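Local coordinates for beta-glucosidase (Chaetomella raphigera, PDB 6JXG), which probably hydrolyses terminal, non-reducing beta-D-glucosyl residues with release of beta-D-glucose, a step in cellulose breakdown, at residues A269-N273 and G274-Q278; N213-T216 and T217-G221; D283-T286 and R287-S291; A44-A47 and S48-L51; S599-P603 and G604-G608. All coordinates share one frame; numbering follows the deposited sequence.

Interaction 1: residues A269-N273 and G274-Q278. With NAG (2-acetamido-2-deoxy-beta-D-glucopyranose), chain C.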
loop_
_atom_site.group_PDB
_atom_site.type_symbol
_atom_site.label_atom_id
_atom_site.label_comp_id
_atom_site.label_asym_id
_atom_site.label_seq_id
_atom_site.Cartn_x
_atom_site.Cartn_y
_atom_site.Cartn_z
ATOM N N ALA A 269 11.666 36.903 4.084
ATOM C CA ALA A 269 12.205 37.552 5.259
ATOM C C ALA A 269 13.382 36.766 5.864
ATOM O O ALA A 269 14.357 37.343 6.276
ATOM C CB ALA A 269 11.083 37.740 6.294
ATOM N N ALA A 270 13.270 35.435 5.945
ATOM C CA ALA A 270 14.315 34.604 6.521
ATOM C C ALA A 270 15.578 34.699 5.630
ATOM O O ALA A 270 16.687 34.579 6.084
ATOM C CB ALA A 270 13.857 33.160 6.587
ATOM N N ILE A 271 15.378 34.856 4.334
ATOM C CA ILE A 271 16.512 34.955 3.449
ATOM C C ILE A 271 17.161 36.328 3.661
ATOM O O ILE A 271 18.403 36.415 3.780
ATOM C CB ILE A 271 16.133 34.790 1.957
ATOM C CG1 ILE A 271 15.585 33.363 1.699
ATOM C CG2 ILE A 271 17.398 35.017 1.115
ATOM C CD1 ILE A 271 15.056 33.071 0.324
ATOM N N SER A 272 16.327 37.352 3.709
ATOM C CA SER A 272 16.787 38.749 3.905
ATOM C C SER A 272 17.521 38.902 5.191
ATOM O O SER A 272 18.520 39.646 5.269
ATOM C CB SER A 272 15.607 39.729 3.973
ATOM O OG SER A 272 14.982 39.808 2.740
ATOM N N ASN A 273 17.041 38.204 6.233
ATOM C CA ASN A 273 17.724 38.304 7.538
ATOM C C ASN A 273 18.873 37.296 7.800
ATOM O O ASN A 273 19.386 37.217 8.878
ATOM C CB ASN A 273 16.696 38.374 8.674
ATOM C CG ASN A 273 16.082 37.029 9.026
ATOM O OD1 ASN A 273 16.595 35.958 8.682
ATOM N ND2 ASN A 273 14.961 37.095 9.763
ATOM N N GLY A 274 19.246 36.513 6.802
ATOM C CA GLY A 274 20.430 35.656 6.829
ATOM C C GLY A 274 20.226 34.301 7.450
ATOM O O GLY A 274 21.183 33.598 7.652
ATOM N N THR A 275 19.021 33.905 7.810
ATOM C CA THR A 275 18.826 32.624 8.533
ATOM C C THR A 275 18.574 31.446 7.558
ATOM O O THR A 275 18.760 30.286 7.920
ATOM C CB THR A 275 17.665 32.705 9.532
ATOM O OG1 THR A 275 16.511 33.253 8.903
ATOM C CG2 THR A 275 17.992 33.566 10.754
ATOM N N VAL A 276 18.144 31.737 6.341
ATOM C CA VAL A 276 17.986 30.757 5.236
ATOM C C VAL A 276 18.759 31.313 4.030
ATOM O O VAL A 276 18.595 32.445 3.659
ATOM C CB VAL A 276 16.512 30.590 4.817
ATOM C CG1 VAL A 276 16.383 29.670 3.635
ATOM C CG2 VAL A 276 15.670 29.976 5.979
ATOM N N ALA A 277 19.551 30.488 3.398
ATOM C CA ALA A 277 20.264 30.876 2.218
ATOM C C ALA A 277 19.378 30.968 0.987
ATOM O O ALA A 277 18.494 30.142 0.774
ATOM C CB ALA A 277 21.347 29.902 1.951
ATOM N N GLN A 278 19.592 32.011 0.202
ATOM C CA GLN A 278 18.982 32.084 -1.138
ATOM C C GLN A 278 19.142 30.781 -1.898
ATOM O O GLN A 278 18.205 30.373 -2.561
ATOM C CB GLN A 278 19.647 33.185 -1.976
ATOM C CG GLN A 278 19.085 33.351 -3.420
ATOM C CD GLN A 278 17.656 33.838 -3.390
ATOM O OE1 GLN A 278 17.314 34.675 -2.569
ATOM N NE2 GLN A 278 16.796 33.269 -4.227
HETATM C C1 NAG C . 14.216 35.973 10.263
HETATM C C2 NAG C . 14.078 36.241 11.788
HETATM C C3 NAG C . 13.140 35.235 12.408
HETATM C C4 NAG C . 11.864 35.079 11.595
HETATM C C5 NAG C . 12.153 34.853 10.094
HETATM C C6 NAG C . 10.882 34.778 9.192
HETATM C C7 NAG C . 16.076 37.219 12.770
HETATM C C8 NAG C . 17.373 36.991 13.531
HETATM N N2 NAG C . 15.326 36.141 12.534
HETATM O O3 NAG C . 12.822 35.575 13.760
HETATM O O4 NAG C . 11.193 34.001 12.222
HETATM O O5 NAG C . 12.953 35.919 9.607
HETATM O O6 NAG C . 10.078 35.889 9.472
HETATM O O7 NAG C . 15.745 38.331 12.325
HETATM O O HOH W 1 20.383 34.526 3.331
#

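Interaction 2: residues N213-T216 and T217-G221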
loop_
_atom_site.group_PDB
_atom_site.type_symbol
_atom_site.label_atom_id
_atom_site.label_comp_id
_atom_site.label_asym_id
_atom_site.label_seq_id
_atom_site.Cartn_x
_atom_site.Cartn_y
_atom_site.Cartn_z
ATOM N N ASN A 213 16.604 17.306 9.481
ATOM C CA ASN A 213 17.602 17.355 8.448
ATOM C C ASN A 213 17.772 16.038 7.696
ATOM O O ASN A 213 18.453 16.033 6.713
ATOM C CB ASN A 213 18.989 17.750 9.007
ATOM C CG ASN A 213 19.063 19.220 9.420
ATOM O OD1 ASN A 213 18.157 20.020 9.256
ATOM N ND2 ASN A 213 20.165 19.561 10.006
ATOM N N PHE A 214 17.199 14.935 8.169
ATOM C CA PHE A 214 17.210 13.693 7.375
ATOM C C PHE A 214 16.585 13.733 5.998
ATOM O O PHE A 214 16.850 12.878 5.147
ATOM C CB PHE A 214 16.796 12.498 8.198
ATOM C CG PHE A 214 15.325 12.253 8.394
ATOM C CD1 PHE A 214 14.950 10.994 8.867
ATOM C CD2 PHE A 214 14.350 13.208 8.216
ATOM C CE1 PHE A 214 13.608 10.706 9.180
ATOM C CE2 PHE A 214 13.013 12.920 8.511
ATOM C CZ PHE A 214 12.627 11.667 8.971
ATOM N N LEU A 215 15.765 14.741 5.764
ATOM C CA LEU A 215 15.285 14.992 4.402
ATOM C C LEU A 215 16.441 15.272 3.496
ATOM O O LEU A 215 16.459 14.801 2.314
ATOM C CB LEU A 215 14.314 16.145 4.390
ATOM C CG LEU A 215 13.062 16.106 5.239
ATOM C CD1 LEU A 215 12.155 17.347 5.007
ATOM C CD2 LEU A 215 12.292 14.823 5.007
ATOM N N THR A 216 17.448 15.986 4.006
ATOM C CA THR A 216 18.618 16.270 3.205
ATOM C C THR A 216 19.638 15.125 3.247
ATOM O O THR A 216 20.177 14.742 2.216
ATOM C CB THR A 216 19.226 17.562 3.711
ATOM O OG1 THR A 216 18.320 18.602 3.371
ATOM C CG2 THR A 216 20.629 17.874 3.117
ATOM N N THR A 217 19.936 14.606 4.458
ATOM C CA THR A 217 21.049 13.620 4.596
ATOM C C THR A 217 20.680 12.219 4.102
ATOM O O THR A 217 21.495 11.522 3.492
ATOM C CB THR A 217 21.556 13.557 6.039
ATOM O OG1 THR A 217 20.500 13.146 6.911
ATOM C CG2 THR A 217 22.057 14.937 6.459
ATOM N N ILE A 218 19.426 11.795 4.310
ATOM C CA ILE A 218 19.014 10.466 3.856
ATOM C C ILE A 218 18.388 10.516 2.458
ATOM O O ILE A 218 18.903 9.912 1.524
ATOM C CB ILE A 218 18.034 9.813 4.820
ATOM C CG1 ILE A 218 18.610 9.742 6.260
ATOM C CG2 ILE A 218 17.599 8.460 4.275
ATOM C CD1 ILE A 218 19.982 9.089 6.349
ATOM N N LEU A 219 17.264 11.238 2.294
ATOM C CA LEU A 219 16.582 11.230 0.992
ATOM C C LEU A 219 17.496 11.823 -0.107
ATOM O O LEU A 219 17.748 11.166 -1.153
ATOM C CB LEU A 219 15.293 12.049 1.066
ATOM C CG LEU A 219 13.969 11.366 1.487
ATOM C CD1 LEU A 219 13.940 9.899 1.774
ATOM C CD2 LEU A 219 12.895 12.288 2.100
ATOM N N LYS A 220 17.931 13.062 0.101
ATOM C CA LYS A 220 18.686 13.749 -0.946
ATOM C C LYS A 220 20.171 13.400 -1.001
ATOM O O LYS A 220 20.794 13.595 -2.065
ATOM C CB LYS A 220 18.494 15.254 -0.803
ATOM C CG LYS A 220 17.008 15.643 -0.866
ATOM C CD LYS A 220 16.714 17.098 -0.662
ATOM C CE LYS A 220 15.278 17.439 -1.041
ATOM N NZ LYS A 220 15.016 18.856 -0.777
ATOM N N GLY A 221 20.727 12.928 0.123
ATOM C CA GLY A 221 22.177 12.558 0.214
ATOM C C GLY A 221 22.378 11.071 -0.100
ATOM O O GLY A 221 22.742 10.716 -1.224
#

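Interaction 3: residues D283-T286 and R287-S291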
loop_
_atom_site.group_PDB
_atom_site.type_symbol
_atom_site.label_atom_id
_atom_site.label_comp_id
_atom_site.label_asym_id
_atom_site.label_seq_id
_atom_site.Cartn_x
_atom_site.Cartn_y
_atom_site.Cartn_z
ATOM N N ASP A 283 17.177 25.932 -4.645
ATOM C CA ASP A 283 17.252 24.485 -4.729
ATOM C C ASP A 283 15.832 23.906 -4.691
ATOM O O ASP A 283 15.501 23.042 -5.464
ATOM C CB ASP A 283 18.085 23.919 -3.596
ATOM C CG ASP A 283 18.224 22.431 -3.684
ATOM O OD1 ASP A 283 18.967 21.968 -4.557
ATOM O OD2 ASP A 283 17.548 21.737 -2.937
ATOM N N MET A 284 14.976 24.460 -3.856
ATOM C CA MET A 284 13.578 24.003 -3.737
ATOM C C MET A 284 12.854 24.113 -5.061
ATOM O O MET A 284 12.228 23.189 -5.530
ATOM C CB MET A 284 12.824 24.873 -2.747
ATOM C CG MET A 284 13.158 24.764 -1.300
ATOM S SD MET A 284 12.153 26.053 -0.451
ATOM C CE MET A 284 12.794 26.141 1.165
ATOM N N VAL A 285 12.952 25.275 -5.685
ATOM C CA VAL A 285 12.328 25.530 -6.977
ATOM C C VAL A 285 12.879 24.722 -8.090
ATOM O O VAL A 285 12.119 24.246 -8.943
ATOM C CB VAL A 285 12.385 27.034 -7.310
ATOM C CG1 VAL A 285 11.692 27.281 -8.650
ATOM C CG2 VAL A 285 11.624 27.795 -6.240
ATOM N N THR A 286 14.213 24.558 -8.129
ATOM C CA THR A 286 14.824 23.748 -9.116
ATOM C C THR A 286 14.263 22.316 -9.075
ATOM O O THR A 286 13.964 21.754 -10.107
ATOM C CB THR A 286 16.356 23.697 -8.985
ATOM O OG1 THR A 286 16.924 25.028 -9.018
ATOM C CG2 THR A 286 16.940 22.898 -10.085
ATOM N N ARG A 287 14.078 21.805 -7.868
ATOM C CA ARG A 287 13.595 20.447 -7.677
ATOM C C ARG A 287 12.121 20.289 -8.147
ATOM O O ARG A 287 11.773 19.346 -8.862
ATOM C CB ARG A 287 13.736 20.046 -6.230
ATOM C CG ARG A 287 15.182 19.779 -5.773
ATOM C CD ARG A 287 15.304 19.582 -4.278
ATOM N NE ARG A 287 16.646 19.148 -3.924
ATOM C CZ ARG A 287 17.167 17.931 -4.117
ATOM N NH1 ARG A 287 16.432 16.941 -4.572
ATOM N NH2 ARG A 287 18.448 17.726 -3.796
ATOM N N ILE A 288 11.257 21.198 -7.709
ATOM C CA ILE A 288 9.831 21.207 -8.057
ATOM C C ILE A 288 9.647 21.273 -9.585
ATOM O O ILE A 288 8.942 20.448 -10.183
ATOM C CB ILE A 288 9.099 22.403 -7.409
ATOM C CG1 ILE A 288 9.174 22.289 -5.887
ATOM C CG2 ILE A 288 7.625 22.439 -7.850
ATOM C CD1 ILE A 288 8.931 23.538 -5.085
ATOM N N LEU A 289 10.397 22.188 -10.200
ATOM C CA LEU A 289 10.346 22.346 -11.666
ATOM C C LEU A 289 10.962 21.114 -12.350
ATOM O O LEU A 289 10.480 20.677 -13.385
ATOM C CB LEU A 289 11.055 23.664 -12.115
ATOM C CG LEU A 289 10.393 24.959 -11.600
ATOM C CD1 LEU A 289 11.177 26.119 -12.185
ATOM C CD2 LEU A 289 8.916 25.098 -11.998
ATOM N N ALA A 290 12.056 20.564 -11.815
ATOM C CA ALA A 290 12.655 19.383 -12.414
ATOM C C ALA A 290 11.606 18.240 -12.521
ATOM O O ALA A 290 11.537 17.547 -13.524
ATOM C CB ALA A 290 13.851 18.922 -11.619
ATOM N N SER A 291 10.881 18.001 -11.450
ATOM C CA SER A 291 9.884 16.941 -11.417
ATOM C C SER A 291 8.744 17.174 -12.424
ATOM O O SER A 291 8.278 16.259 -13.118
ATOM C CB SER A 291 9.340 16.853 -9.991
ATOM O OG SER A 291 10.313 16.178 -9.141
HETATM O O HOH W 2 20.305 19.859 -3.564
#

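Interaction 4: residues A44-A47 and S48-L51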
loop_
_atom_site.group_PDB
_atom_site.type_symbol
_atom_site.label_atom_id
_atom_site.label_comp_id
_atom_site.label_asym_id
_atom_site.label_seq_id
_atom_site.Cartn_x
_atom_site.Cartn_y
_atom_site.Cartn_z
ATOM N N ALA A 44 0.413 28.799 -6.664
ATOM C CA ALA A 44 0.022 29.815 -7.700
ATOM C C ALA A 44 0.705 29.574 -9.074
ATOM O O ALA A 44 1.809 29.160 -9.124
ATOM C CB ALA A 44 0.420 31.188 -7.221
ATOM N N ALA A 45 0.009 29.865 -10.164
ATOM C CA ALA A 45 0.603 29.874 -11.486
ATOM C C ALA A 45 1.745 30.903 -11.566
ATOM O O ALA A 45 1.726 31.918 -10.891
ATOM C CB ALA A 45 -0.503 30.229 -12.512
ATOM N N VAL A 46 2.710 30.627 -12.413
ATOM C CA VAL A 46 3.797 31.568 -12.729
ATOM C C VAL A 46 3.803 31.669 -14.254
ATOM O O VAL A 46 4.360 30.838 -14.937
ATOM C CB VAL A 46 5.144 31.093 -12.205
ATOM C CG1 VAL A 46 6.262 32.057 -12.567
ATOM C CG2 VAL A 46 5.075 30.863 -10.692
ATOM N N ALA A 47 3.144 32.707 -14.765
ATOM C CA ALA A 47 2.863 32.797 -16.191
ATOM C C ALA A 47 4.149 32.985 -16.975
ATOM O O ALA A 47 4.227 32.481 -18.071
ATOM C CB ALA A 47 1.851 33.910 -16.479
ATOM N N SER A 48 5.167 33.613 -16.390
ATOM C CA SER A 48 6.421 33.883 -17.150
ATOM C C SER A 48 7.130 32.597 -17.582
ATOM O O SER A 48 7.857 32.614 -18.534
ATOM C CB SER A 48 7.433 34.728 -16.362
ATOM O OG SER A 48 7.768 34.029 -15.170
ATOM N N ILE A 49 6.881 31.468 -16.927
ATOM C CA ILE A 49 7.474 30.209 -17.380
ATOM C C ILE A 49 6.433 29.189 -17.810
ATOM O O ILE A 49 6.767 27.983 -18.003
ATOM C CB ILE A 49 8.427 29.625 -16.309
ATOM C CG1 ILE A 49 7.687 29.401 -14.973
ATOM C CG2 ILE A 49 9.634 30.537 -16.075
ATOM C CD1 ILE A 49 8.456 28.500 -13.996
ATOM N N GLY A 50 5.158 29.637 -17.930
ATOM C CA GLY A 50 4.070 28.753 -18.353
ATOM C C GLY A 50 3.737 27.699 -17.304
ATOM O O GLY A 50 3.264 26.619 -17.601
ATOM N N LEU A 51 4.056 27.980 -16.037
ATOM C CA LEU A 51 3.753 27.030 -14.969
ATOM C C LEU A 51 2.307 27.242 -14.526
ATOM O O LEU A 51 1.966 28.344 -14.094
ATOM C CB LEU A 51 4.657 27.319 -13.784
ATOM C CG LEU A 51 4.565 26.302 -12.619
ATOM C CD1 LEU A 51 5.270 24.989 -13.015
ATOM C CD2 LEU A 51 5.288 26.880 -11.421
#

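Interaction 5: residues S599-P603 and G604-G608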
loop_
_atom_site.group_PDB
_atom_site.type_symbol
_atom_site.label_atom_id
_atom_site.label_comp_id
_atom_site.label_asym_id
_atom_site.label_seq_id
_atom_site.Cartn_x
_atom_site.Cartn_y
_atom_site.Cartn_z
ATOM N N SER A 599 30.092 1.993 -7.378
ATOM C CA SER A 599 29.768 2.862 -6.213
ATOM C C SER A 599 29.269 4.265 -6.681
ATOM O O SER A 599 29.031 5.141 -5.859
ATOM C CB SER A 599 31.010 3.080 -5.378
ATOM O OG SER A 599 31.945 3.700 -6.257
ATOM N N THR A 600 29.120 4.485 -7.985
ATOM C CA THR A 600 28.699 5.801 -8.414
ATOM C C THR A 600 27.218 5.966 -7.875
ATOM O O THR A 600 26.361 5.068 -7.977
ATOM C CB THR A 600 28.948 6.136 -9.922
ATOM O OG1 THR A 600 27.724 6.368 -10.623
ATOM C CG2 THR A 600 29.780 5.081 -10.698
ATOM N N LEU A 601 27.011 7.072 -7.178
ATOM C CA LEU A 601 25.728 7.429 -6.600
ATOM C C LEU A 601 24.718 7.765 -7.705
ATOM O O LEU A 601 25.013 8.524 -8.651
ATOM C CB LEU A 601 25.933 8.667 -5.702
ATOM C CG LEU A 601 25.164 8.724 -4.390
ATOM C CD1 LEU A 601 23.824 8.044 -4.495
ATOM C CD2 LEU A 601 25.940 8.014 -3.298
ATOM N N ALA A 602 23.520 7.194 -7.607
ATOM C CA ALA A 602 22.387 7.541 -8.481
ATOM C C ALA A 602 21.127 7.512 -7.605
ATOM O O ALA A 602 21.166 6.991 -6.492
ATOM C CB ALA A 602 22.251 6.544 -9.604
ATOM N N PRO A 603 19.988 8.015 -8.105
ATOM C CA PRO A 603 18.800 7.907 -7.218
ATOM C C PRO A 603 18.586 6.469 -6.815
ATOM O O PRO A 603 18.642 5.578 -7.666
ATOM C CB PRO A 603 17.659 8.440 -8.081
ATOM C CG PRO A 603 18.346 9.425 -8.947
ATOM C CD PRO A 603 19.716 8.849 -9.265
ATOM N N GLY A 604 18.392 6.267 -5.512
ATOM C CA GLY A 604 18.237 4.981 -4.914
ATOM C C GLY A 604 19.467 4.534 -4.159
ATOM O O GLY A 604 19.378 3.588 -3.358
ATOM N N GLY A 605 20.608 5.200 -4.366
ATOM C CA GLY A 605 21.820 4.804 -3.643
ATOM C C GLY A 605 22.884 4.398 -4.628
ATOM O O GLY A 605 22.726 4.643 -5.823
ATOM N N PRO A 606 24.012 3.846 -4.136
ATOM C CA PRO A 606 25.068 3.392 -5.037
ATOM C C PRO A 606 24.483 2.487 -6.094
ATOM O O PRO A 606 23.727 1.553 -5.745
ATOM C CB PRO A 606 25.995 2.604 -4.105
ATOM C CG PRO A 606 25.750 3.164 -2.729
ATOM C CD PRO A 606 24.425 3.856 -2.729
ATOM N N LYS A 607 24.816 2.755 -7.347
ATOM C CA LYS A 607 24.183 2.169 -8.479
ATOM C C LYS A 607 24.304 0.646 -8.414
ATOM O O LYS A 607 23.380 -0.085 -8.767
ATOM C CB LYS A 607 24.852 2.726 -9.718
ATOM C CG LYS A 607 24.222 2.405 -11.054
ATOM C CD LYS A 607 24.934 3.121 -12.224
ATOM C CE LYS A 607 25.512 4.476 -11.798
ATOM N NZ LYS A 607 25.857 5.414 -12.900
ATOM N N GLY A 608 25.427 0.150 -7.902
ATOM C CA GLY A 608 25.630 -1.294 -7.868
ATOM C C GLY A 608 24.613 -2.047 -7.011
ATOM O O GLY A 608 24.451 -3.243 -7.172
HETATM O O HOH W 3 20.831 3.871 -7.672
#

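Interaction 1: residues A269-N273 and G274-Q278
Ile271 and Val276 meet where the chain turns back under the end of helix 265-272. The CA of Ile271 gives a nearly straight C-H...O contact to Val276 O at 3.3 Å, and a water donates to both Ile271 O and Val276 O, bridging the two carbonyls. Farther out, Ile271 CG2 lies 3.7 Å from OE1 of Gln278, whose NE2 bonds to the side chains of Asp282 and Asn22. Gly274 makes the turn possible. With phi at 86° it is the C-prime residue of a Schellman motif: its N-H reaches back to Ile271 O at 3.1 Å, from well above the carbonyl plane, and Thr275 N bonds to Ala270 O. That last oxygen takes a second bond from Val276 N, while Val276 CG2 packs on Ala270 CB at 3.7 Å, and the valine side chain also touches Ala243 and Asn244 of helix 239-245. Asn273, the first residue past the helix, carries an N-linked glycan on ND2. Its CG sits between the backbone N and the carbonyl carbon (chi1 78°), which swings OD1 over the turn. There OD1 accepts in its carbonyl plane from Thr275 OG1 at 2.7 Å and Thr275 N at 3.3 Å. A valine in place of Thr275 would probably leave OD1 with just the longer backbone bond and the sugar-bearing amide freer to turn. On the sugar itself, O5 lies 3.6 Å from Ala270 CA.

Interaction 2: residues N213-T216 and T217-G221
Thr217 sits one turn above Asn213, and its N-H bonds to Asn213 O at 3.1 Å, in the plane of that carbonyl. Its hydroxyl, held between the backbone N and the carbonyl carbon (chi1 61°), is turned back along the helix, so that OG1 rests 3.4 Å from Phe214 CA. Ile218 follows with a 2.9 Å bond from its N to Phe214 O, while its CG1 branch lies against Phe214 CB at 3.8 Å. Across 217-221 the spiral widens into a pi-type turn: Leu219 N-H reaches the same Phe214 O, a weak bond five residues back. The side chains of Leu219 and Leu215 run side by side in the same direction, with their CD2 methyls 3.9 Å apart. Lys220 continues the wider spacing, its N bonding to Leu215 O at 3.2 Å. Its CG passes 3.3 Å from that oxygen before the extended chain carries NZ off to a salt bridge with Asp248 and a hydrogen bond to Gly246 O. Gly221 closes the segment; a side chain there would collide with Thr217 O. In the fold, this helix makes the crossover between the parallel strands 196-199 and 228-231, in a domain of the TIM-barrel clan. Leu215 and Leu219 face the sheet, touching Phe157, Cys199, Ile197 and Val229, while the Phe214 ring meets those of Phe157 and Phe204.

Interaction 3: residues D283-T286 and R287-S291
With CG trans to the backbone nitrogen (chi1 -178°), the Asp283 carboxylate swings along the helix to where Arg287, extended from CG to NE, brings its guanidinium back one turn. NE donates to OD2 at 2.9 Å in an i to i+4 salt bridge. The oxygen lies within the guanidinium plane, at its edge, and is met on its syn side. Carboxylate and guanidinium planes are 66° apart, so this is a single-bonded pair rather than a flat two-pronged one. The other carboxylate oxygen is joined through water, which donates to Asp283 OD1 at 2.7 Å and accepts from Arg287 NH2 at 2.8 Å. Beneath the salt bridge the main chain is a regular alpha-helix, with Arg287 N bonded to Asp283 O at 3.1 Å and Ala290 N to Thr286 O at 2.8 Å. On another flank, Val285 and Leu289 lie side by side, CG1 on CD1 at 3.8 Å, and Val285 packs on Ile28 and Val29 of helix 22-29. Arg287 NH1 goes on to the carbonyls of Phe225 and Gly227, next to strand 228-231. A leucine in place of Arg287 would probably leave both those carbonyls and the Asp283 carboxylate short of a donor. Since Asp283 OD2 also has a salt bridge to Arg280, the carboxylate is shared by two arginines, which would be expected to favour its ionised form.

Interaction 4: residues A44-A47 and S48-L51
A G1 beta bulge closes the short turn at 46-51, with Gly50 and Leu51 both set opposite Val46. Val46 and Leu51 form an antiparallel, hydrogen-bonded pair: Val46 N gives a bond to Leu51 O at 2.9 Å, and Leu51 N returns one to Val46 O at 3.1 Å. Val46 O also accepts from Ile49 N at 3.3 Å, and the two donors come from opposite faces of its plane. Inside the turn, a 3-10 stretch, Gly50 N bonds to Ala47 O. Gly50 has phi at 69°, a value that suits glycine. Val46 is the hub of the side-chain packing. Its CG1, trans to the backbone nitrogen (chi1 179°), touches Ile49 CG1 at 3.9 Å and has Ser48 OG beside it at 3.6 Å, while CG2 meets Leu51 CD2 at 4.1 Å, the two side chains crossing at a slant. Val46 and Leu51 lie on Ile28 of helix 22-29, and Ile49 leans on Leu20, so the apolar side of the turn is pressed inward. In the loop between strands 41-42 and 55-57, this is a tight reversal closed by one isolated bridge, with the positive-phi glycine in the first bulge position that defines the G1 type.

Interaction 5: residues S599-P603 and G604-G608
Leu601 lays its CD1 methyl against the backbone of Gly605, 3.8 Å from Gly605 C, and its CD2 comes loosely toward the ring of Pro606. All three belong to a small beta hairpin, strands 601-602 and 605-606, joined by a type II turn from Ala602 to Gly605 with Pro603 and Gly604 at its corners. Ala602 and Gly605 form the hydrogen-bonded pair: Gly605 N reaches Ala602 O at 2.8 Å, and Ala602 N bonds in return to Gly605 O at 3.2 Å, from above its carbonyl plane. Leu601 and Pro606 make the non-hydrogen-bonded pair beside it, as suits a proline, which has no N-H to give. Gly604 has phi at 105°, where any side chain would run into Pro603 O, and Gly605 at 120° is likewise a glycine position. The far end of the hairpin is tied by Lys607 N to Thr600 O at 2.9 Å. Above that bond, the Thr600 and Lys607 side chains run side by side; the lysine is bent at chi3, and its link from NZ to Thr600 OG1 is weak. The turn leans on the segment just after helix 214-222: Gly604 pairs through its backbone with Leu223, Pro603 touches Asp224 and Gln226, and Gly604 O takes the hydroxyl of Tyr610. One water sits over the face of the turn that carries Ala602 CB, 2.8 Å from Pro603 O and also 2.8 Å from Gly605 O.

In the fold
From the N terminus the order is interaction 4, interaction 2, interaction 1, interaction 3 and interaction 5. Each is local, and none nests in or crosses another. Interaction 4 closes a turn between strands 41-42 and 55-57 and packs on interaction 3, Leu51 CD1 lying 3.8 Å from Leu289 CD2. Interaction 2 lies within helix 214-222; its Lys220 comes close to Arg287 of interaction 3, two like charges that each have an acidic partner. Interaction 1 ends helix 265-272 and leads into helix 278-294, which holds interaction 3. These four share the N-terminal family 3 domain. Interaction 5, a later hairpin, comes within about 4 Å of interaction 2 at nearest atoms without touching it.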